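Side-chain contacts in NAD-dependent epimerase/dehydratase domain-containing protein (Ruegeria pomeroyi DSS-3, PDB 3IUS), which is of unknown function but probably binds a dinucleotide of the NAD type through a Rossmann-like fold, as in extended short-chain dehydrogenases and epimerases: residues 181-185 with 186-190; 258-261 with 262-266; 269-272 with 273-277. All coordinates share one frame; numbering follows the deposited sequence.

Contact 1: residues 181-185 with 186-190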
loop_
_atom_site.group_PDB
_atom_site.type_symbol
_atom_site.label_atom_id
_atom_site.label_comp_id
_atom_site.label_asym_id
_atom_site.label_seq_id
_atom_site.Cartn_x
_atom_site.Cartn_y
_atom_site.Cartn_z
ATOM N N SER A 181 6.985 -0.861 -9.611
ATOM C CA SER A 181 7.475 -1.045 -8.263
ATOM C C SER A 181 6.576 -2.003 -7.499
ATOM O O SER A 181 5.347 -1.959 -7.630
ATOM C CB SER A 181 7.530 0.293 -7.524
ATOM O OG SER A 181 8.170 1.266 -8.317
ATOM N N ARG A 182 7.200 -2.853 -6.689
ATOM C CA ARG A 182 6.482 -3.806 -5.854
ATOM C C ARG A 182 6.921 -3.741 -4.397
ATOM O O ARG A 182 8.055 -3.374 -4.099
ATOM C CB ARG A 182 6.728 -5.231 -6.342
ATOM C CG ARG A 182 6.842 -5.389 -7.838
ATOM C CD ARG A 182 6.815 -6.865 -8.191
ATOM N NE ARG A 182 5.627 -7.509 -7.636
ATOM C CZ ARG A 182 5.535 -8.802 -7.336
ATOM N NH1 ARG A 182 6.563 -9.617 -7.529
ATOM N NH2 ARG A 182 4.411 -9.281 -6.832
ATOM N N ILE A 183 6.028 -4.160 -3.504
ATOM C CA ILE A 183 6.341 -4.318 -2.089
ATOM C C ILE A 183 5.571 -5.497 -1.485
ATOM O O ILE A 183 4.386 -5.670 -1.750
ATOM C CB ILE A 183 6.034 -3.026 -1.302
ATOM C CG1 ILE A 183 6.560 -3.124 0.133
ATOM C CG2 ILE A 183 4.535 -2.721 -1.318
ATOM C CD1 ILE A 183 8.065 -3.078 0.245
ATOM N N HIS A 184 6.259 -6.315 -0.695
ATOM C CA HIS A 184 5.624 -7.435 -0.008
ATOM C C HIS A 184 4.876 -6.914 1.210
ATOM O O HIS A 184 5.384 -6.051 1.935
ATOM C CB HIS A 184 6.659 -8.480 0.411
ATOM C CG HIS A 184 6.054 -9.741 0.945
ATOM N ND1 HIS A 184 6.094 -10.935 0.255
ATOM C CD2 HIS A 184 5.382 -9.990 2.093
ATOM C CE1 HIS A 184 5.477 -11.867 0.961
ATOM N NE2 HIS A 184 5.038 -11.319 2.079
ATOM N N VAL A 185 3.670 -7.427 1.428
ATOM C CA VAL A 185 2.815 -6.937 2.508
ATOM C C VAL A 185 3.469 -7.044 3.893
ATOM O O VAL A 185 3.248 -6.186 4.764
ATOM C CB VAL A 185 1.421 -7.620 2.484
ATOM C CG1 VAL A 185 1.535 -9.116 2.771
ATOM C CG2 VAL A 185 0.464 -6.930 3.451
ATOM N N GLU A 186 4.288 -8.072 4.096
ATOM C CA GLU A 186 5.016 -8.210 5.360
ATOM C C GLU A 186 5.976 -7.045 5.596
ATOM O O GLU A 186 6.160 -6.597 6.729
ATOM C CB GLU A 186 5.762 -9.544 5.436
ATOM C CG GLU A 186 4.875 -10.725 5.820
ATOM C CD GLU A 186 4.347 -10.637 7.248
ATOM O OE1 GLU A 186 3.374 -11.355 7.570
ATOM O OE2 GLU A 186 4.902 -9.857 8.051
ATOM N N ASP A 187 6.591 -6.559 4.520
ATOM C CA ASP A 187 7.506 -5.434 4.619
ATOM C C ASP A 187 6.773 -4.120 4.870
ATOM O O ASP A 187 7.287 -3.231 5.554
ATOM C CB ASP A 187 8.407 -5.359 3.384
ATOM C CG ASP A 187 9.559 -6.350 3.453
ATOM O OD1 ASP A 187 10.028 -6.624 4.583
ATOM O OD2 ASP A 187 9.988 -6.862 2.396
ATOM N N ILE A 188 5.565 -3.993 4.334
ATOM C CA ILE A 188 4.741 -2.846 4.695
ATOM C C ILE A 188 4.486 -2.859 6.203
ATOM O O ILE A 188 4.593 -1.826 6.884
ATOM C CB ILE A 188 3.394 -2.838 3.955
ATOM C CG1 ILE A 188 3.612 -2.855 2.438
ATOM C CG2 ILE A 188 2.584 -1.614 4.381
ATOM C CD1 ILE A 188 2.328 -3.078 1.623
ATOM N N ALA A 189 4.159 -4.036 6.730
ATOM C CA ALA A 189 3.891 -4.180 8.160
ATOM C C ALA A 189 5.100 -3.745 8.993
ATOM O O ALA A 189 4.953 -3.078 10.020
ATOM C CB ALA A 189 3.491 -5.614 8.487
ATOM N N GLN A 190 6.293 -4.115 8.528
ATOM C CA GLN A 190 7.538 -3.720 9.174
ATOM C C GLN A 190 7.674 -2.207 9.241
ATOM O O GLN A 190 7.995 -1.639 10.288
ATOM C CB GLN A 190 8.740 -4.284 8.415
ATOM C CG GLN A 190 9.131 -5.693 8.795
ATOM C CD GLN A 190 10.603 -5.960 8.529
ATOM O OE1 GLN A 190 11.392 -6.118 9.458
ATOM N NE2 GLN A 190 10.979 -5.990 7.258
HETATM O O HOH W 1 9.041 -6.129 -0.067
#

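Contact 2: residues 258-261 with 262-266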
loop_
_atom_site.group_PDB
_atom_site.type_symbol
_atom_site.label_atom_id
_atom_site.label_comp_id
_atom_site.label_asym_id
_atom_site.label_seq_id
_atom_site.Cartn_x
_atom_site.Cartn_y
_atom_site.Cartn_z
ATOM N N ASP A 258 15.302 4.615 0.423
ATOM C CA ASP A 258 16.380 4.856 1.386
ATOM C C ASP A 258 15.872 5.305 2.753
ATOM O O ASP A 258 16.395 4.888 3.791
ATOM C CB ASP A 258 17.364 5.905 0.835
ATOM C CG ASP A 258 17.892 5.546 -0.546
ATOM O OD1 ASP A 258 18.307 4.390 -0.742
ATOM O OD2 ASP A 258 17.899 6.422 -1.429
ATOM N N ARG A 259 14.846 6.147 2.743
ATOM C CA ARG A 259 14.320 6.739 3.965
ATOM C C ARG A 259 13.862 5.693 4.990
ATOM O O ARG A 259 14.159 5.803 6.178
ATOM C CB ARG A 259 13.179 7.696 3.623
ATOM C CG ARG A 259 13.087 8.891 4.550
ATOM C CD ARG A 259 12.560 10.117 3.825
ATOM N NE ARG A 259 13.261 10.345 2.566
ATOM C CZ ARG A 259 13.425 11.537 2.002
ATOM N NH1 ARG A 259 14.075 11.640 0.850
ATOM N NH2 ARG A 259 12.951 12.627 2.593
ATOM N N ILE A 260 13.134 4.677 4.530
ATOM C CA ILE A 260 12.636 3.669 5.464
ATOM C C ILE A 260 13.794 2.879 6.069
ATOM O O ILE A 260 13.708 2.403 7.200
ATOM C CB ILE A 260 11.618 2.702 4.813
ATOM C CG1 ILE A 260 12.243 2.018 3.603
ATOM C CG2 ILE A 260 10.316 3.443 4.458
ATOM C CD1 ILE A 260 11.359 0.949 2.953
ATOM N N LYS A 261 14.883 2.751 5.316
ATOM C CA LYS A 261 16.045 2.008 5.784
ATOM C C LYS A 261 16.851 2.857 6.767
ATOM O O LYS A 261 17.122 2.434 7.886
ATOM C CB LYS A 261 16.924 1.592 4.606
ATOM C CG LYS A 261 16.279 0.576 3.661
ATOM C CD LYS A 261 17.143 0.399 2.431
ATOM C CE LYS A 261 16.540 -0.569 1.407
ATOM N NZ LYS A 261 17.280 -0.445 0.125
ATOM N N GLU A 262 17.211 4.060 6.341
ATOM C CA GLU A 262 18.122 4.914 7.099
ATOM C C GLU A 262 17.476 5.606 8.288
ATOM O O GLU A 262 18.128 5.833 9.312
ATOM C CB GLU A 262 18.749 5.960 6.172
ATOM C CG GLU A 262 19.704 5.378 5.144
ATOM C CD GLU A 262 20.139 6.405 4.113
ATOM O OE1 GLU A 262 20.454 7.546 4.503
ATOM O OE2 GLU A 262 20.155 6.074 2.913
ATOM N N GLU A 263 16.203 5.959 8.154
ATOM C CA GLU A 263 15.520 6.687 9.214
ATOM C C GLU A 263 14.752 5.750 10.142
ATOM O O GLU A 263 14.758 5.943 11.352
ATOM C CB GLU A 263 14.594 7.762 8.633
ATOM C CG GLU A 263 15.322 8.819 7.809
ATOM C CD GLU A 263 14.429 9.984 7.405
ATOM O OE1 GLU A 263 13.250 10.015 7.818
ATOM O OE2 GLU A 263 14.910 10.875 6.668
ATOM N N LEU A 264 14.109 4.729 9.576
ATOM C CA LEU A 264 13.266 3.831 10.365
ATOM C C LEU A 264 13.964 2.549 10.809
ATOM O O LEU A 264 13.437 1.818 11.645
ATOM C CB LEU A 264 11.988 3.464 9.599
ATOM C CG LEU A 264 11.048 4.594 9.190
ATOM C CD1 LEU A 264 9.759 4.032 8.603
ATOM C CD2 LEU A 264 10.760 5.538 10.358
ATOM N N GLY A 265 15.125 2.258 10.226
ATOM C CA GLY A 265 15.868 1.065 10.581
ATOM C C GLY A 265 15.301 -0.211 9.989
ATOM O O GLY A 265 15.639 -1.314 10.424
ATOM N N VAL A 266 14.435 -0.069 8.992
ATOM C CA VAL A 266 13.824 -1.230 8.356
ATOM C C VAL A 266 14.814 -1.989 7.483
ATOM O O VAL A 266 15.587 -1.395 6.736
ATOM C CB VAL A 266 12.604 -0.825 7.501
ATOM C CG1 VAL A 266 12.221 -1.954 6.538
ATOM C CG2 VAL A 266 11.436 -0.448 8.398
#

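Contact 3: residues 269-272 with 273-277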
loop_
_atom_site.group_PDB
_atom_site.type_symbol
_atom_site.label_atom_id
_atom_site.label_comp_id
_atom_site.label_asym_id
_atom_site.label_seq_id
_atom_site.Cartn_x
_atom_site.Cartn_y
_atom_site.Cartn_z
ATOM N N LYS A 269 12.512 -7.868 4.306
ATOM C CA LYS A 269 12.465 -9.327 4.334
ATOM C C LYS A 269 12.533 -9.850 2.913
ATOM O O LYS A 269 13.093 -10.918 2.653
ATOM C CB LYS A 269 11.161 -9.818 4.967
ATOM C CG LYS A 269 11.009 -9.550 6.452
ATOM C CD LYS A 269 9.599 -9.913 6.914
ATOM C CE LYS A 269 9.524 -10.113 8.423
ATOM N NZ LYS A 269 9.719 -8.848 9.190
ATOM N N TYR A 270 11.938 -9.101 1.995
ATOM C CA TYR A 270 11.895 -9.508 0.595
ATOM C C TYR A 270 12.349 -8.356 -0.298
ATOM O O TYR A 270 11.531 -7.620 -0.838
ATOM C CB TYR A 270 10.490 -9.978 0.205
ATOM C CG TYR A 270 9.913 -11.026 1.132
ATOM C CD1 TYR A 270 10.350 -12.345 1.078
ATOM C CD2 TYR A 270 8.923 -10.703 2.048
ATOM C CE1 TYR A 270 9.824 -13.311 1.927
ATOM C CE2 TYR A 270 8.391 -11.662 2.901
ATOM C CZ TYR A 270 8.842 -12.964 2.831
ATOM O OH TYR A 270 8.311 -13.915 3.676
ATOM N N PRO A 271 13.671 -8.200 -0.454
ATOM C CA PRO A 271 14.276 -7.092 -1.207
ATOM C C PRO A 271 13.904 -7.074 -2.684
ATOM O O PRO A 271 13.995 -6.030 -3.325
ATOM C CB PRO A 271 15.784 -7.351 -1.050
ATOM C CG PRO A 271 15.874 -8.797 -0.667
ATOM C CD PRO A 271 14.697 -9.015 0.210
ATOM N N ASN A 272 13.487 -8.217 -3.217
ATOM C CA ASN A 272 13.121 -8.300 -4.624
ATOM C C ASN A 272 12.080 -9.381 -4.885
ATOM O O ASN A 272 11.813 -10.219 -4.019
ATOM C CB ASN A 272 14.360 -8.493 -5.516
ATOM C CG ASN A 272 15.034 -9.844 -5.316
ATOM O OD1 ASN A 272 14.534 -10.882 -5.772
ATOM N ND2 ASN A 272 16.194 -9.838 -4.663
ATOM N N TYR A 273 11.495 -9.342 -6.081
ATOM C CA TYR A 273 10.379 -10.213 -6.445
ATOM C C TYR A 273 10.780 -11.680 -6.505
ATOM O O TYR A 273 9.950 -12.558 -6.288
ATOM C CB TYR A 273 9.759 -9.791 -7.788
ATOM C CG TYR A 273 10.600 -10.144 -8.991
ATOM C CD1 TYR A 273 10.304 -11.251 -9.776
ATOM C CD2 TYR A 273 11.691 -9.371 -9.344
ATOM C CE1 TYR A 273 11.079 -11.573 -10.873
ATOM C CE2 TYR A 273 12.468 -9.685 -10.431
ATOM C CZ TYR A 273 12.158 -10.788 -11.193
ATOM O OH TYR A 273 12.945 -11.089 -12.272
ATOM N N ARG A 274 12.046 -11.949 -6.810
ATOM C CA ARG A 274 12.505 -13.331 -6.896
ATOM C C ARG A 274 12.502 -14.021 -5.536
ATOM O O ARG A 274 12.037 -15.145 -5.424
ATOM C CB ARG A 274 13.873 -13.445 -7.583
ATOM C CG ARG A 274 13.818 -13.219 -9.105
ATOM C CD ARG A 274 15.193 -13.339 -9.758
ATOM N NE ARG A 274 16.194 -12.502 -9.093
ATOM C CZ ARG A 274 16.303 -11.187 -9.268
ATOM N NH1 ARG A 274 15.469 -10.560 -10.084
ATOM N NH2 ARG A 274 17.239 -10.500 -8.624
ATOM N N VAL A 275 13.008 -13.355 -4.499
ATOM C CA VAL A 275 13.001 -13.973 -3.175
ATOM C C VAL A 275 11.592 -13.986 -2.589
ATOM O O VAL A 275 11.208 -14.930 -1.890
ATOM C CB VAL A 275 13.997 -13.303 -2.198
ATOM C CG1 VAL A 275 15.427 -13.709 -2.545
ATOM C CG2 VAL A 275 13.848 -11.812 -2.234
ATOM N N GLY A 276 10.820 -12.944 -2.887
ATOM C CA GLY A 276 9.430 -12.891 -2.470
ATOM C C GLY A 276 8.610 -14.011 -3.099
ATOM O O GLY A 276 7.832 -14.689 -2.425
ATOM N N LEU A 277 8.783 -14.204 -4.398
ATOM C CA LEU A 277 8.041 -15.239 -5.118
ATOM C C LEU A 277 8.405 -16.661 -4.697
ATOM O O LEU A 277 7.538 -17.538 -4.625
ATOM C CB LEU A 277 8.201 -15.083 -6.636
ATOM C CG LEU A 277 7.035 -14.422 -7.380
ATOM C CD1 LEU A 277 6.692 -13.111 -6.738
ATOM C CD2 LEU A 277 7.328 -14.230 -8.869
#

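Contact 1: residues 181-185 with 186-190
Ile183 and Ile188 meet across the turn from a strand into a helix, and their branches form the close-packed half of this contact. CG2 of Ile183 lies 3.7 Å from CD1 of Ile188, while CG1 of Ile183, held anti to its own amide nitrogen (chi1 -171°), carries CD1 onward to within 3.9 Å of CB of Asp187. Leu151 and Ile154 of strand 146-155 and Thr16 of helix 15-24 close over Ile188.

The junction itself is tight. His184, the N-cap residue, presents its ring edge to the following backbone, with CD2 just 3.0 Å from the Glu186 N lying in the ring plane. Its carbonyl O accepts from Ile188 N at 3.2 Å, and more weakly from Asp187 N. A water joins His184 N to OD2 of Asp187, whose two carboxylate oxygens also take the amides of Lys269 and Tyr270; OD1 further accepts from Gln190 NE2 at 2.9 Å.

The looser side belongs to Glu186. Its CB runs beside the His184 ring, 3.4 Å from CD2, but the chain bends at chi2 and leads its carboxylate away; a 1,2-ethanediol, probably from the crystallisation liquor, is bound close to this side chain. The whole is a beta-to-alpha turn leading from a strand of the parallel sheet into the helix that follows it, as expected of a Rossmann-type domain.

Contact 2: residues 258-261 with 262-266
Leu264 and Ile260 stand one helical turn apart and illustrate how rotamers organise the end of a short helix. Ile260 sets CG1 between its backbone N and carbonyl carbon (chi1 57°), which leaves CG2 as the branch facing Leu264. Leu264 turns CG away from its own carbonyl carbon (chi1 -60°), and so carries CD1 to 4.2 Å from CG2 of Ile260. The course of the backbone, rather than any rotamer, puts CB of Leu264 only 3.1 Å from O of Ile260. Both side chains reach Tyr205 of strand 204-207 and Val191 of helix 185-197, so this is the face by which the turn adheres to the fold.

The same Ile260 O serves the backbone beyond the helix. Val266 N donates to it at 3.1 Å (N-H...O angle 156°), with a weak bond from Leu264 N beside it, and CB of Val266 is laid against the oxygen. Gly265, with positive phi, makes the reversal and gives a weak bond to Lys261 O. The long bond ends at Ile260, one residue earlier than a Schellman motif would require.

On the outer side, Asp258 and Glu262 run alongside each other and point the same way. The chain of Glu262 is extended beyond CG, which brings OE2 to 3.5 Å from CB of Asp258. Lys261 is likewise extended, its NZ reaching a salt bridge with Asp210. In the conformer described, Arg259 NE forms a salt bridge with Glu117; with a second conformer deposited, both this and its place beside Glu263 are provisional.

Two carboxylates with OD1 of Asp258 and OE2 of Glu262 4.4 Å apart should repel mildly, and would probably raise the proton affinity of one of them, an effect that surrounding solvent is likely to soften.

Contact 3: residues 269-272 with 273-277
Asn272 caps the N terminus of the helix that begins at Tyr273, and its side chain is a compact example of an asparagine N-cap. CB lies 3.0 Å from Tyr273 N, the first amide of the helix. The next bond sets CG between the backbone N and the carbonyl carbon (chi1 67°), turning the amide back over the first turn, where CG comes 3.8 Å from CG2 of Val275. From there the two amide atoms diverge. OD1 takes two backbone donors: Arg274 N at 2.9 Å, a weak bond with a poor angle, and Val275 N at 3.2 Å, a straighter one whose donor approaches from above the carbonyl plane, 43° out of it. ND2 meets CG2 of Val275 at 3.9 Å and lies alongside the guanidinium of Arg274 in the stack.

That guanidinium lies over the amide with the two planes only 19° apart, a stacked arrangement with OD1 above one face near the rim. Arg274 is steadied from outside by a salt bridge to Glu211. Two N-H groups of the first turn are thus answered by one oxygen, which the nearby positive guanidinium may polarise further.

The backbone completes the turn: Asn272 O accepts from Gly276 N at 3.1 Å. The Tyr270 ring lies against Gly276, its CD1 3.7 Å from CA of the glycine, while the phenol OH of Tyr270 bonds to Glu285 O near the C terminus. Beside the cap, Pro271 and Val275 cross at about a right angle, CD of the proline 3.8 Å from CG2 of the valine.

In the fold
From the N terminus onward, the three contacts come in series, neither nesting nor crossing. Contact 1 closes the turn from strand 182-184 of the large parallel sheet into helix 185-197. Contact 2 ends helix 258-262 and reverses the chain against that same helix 185-197, touching contact 1 where Val266 packs on Gln190. The loop that follows leads directly to contact 3, which starts helix 273-282. Contacts 2 and 3 are linked through the loop alone, whereas contacts 1 and 3 are joined by the Asp187 carboxylate and by packing of Arg182 on Tyr273. The C-terminal segment is thereby tied to the sheet.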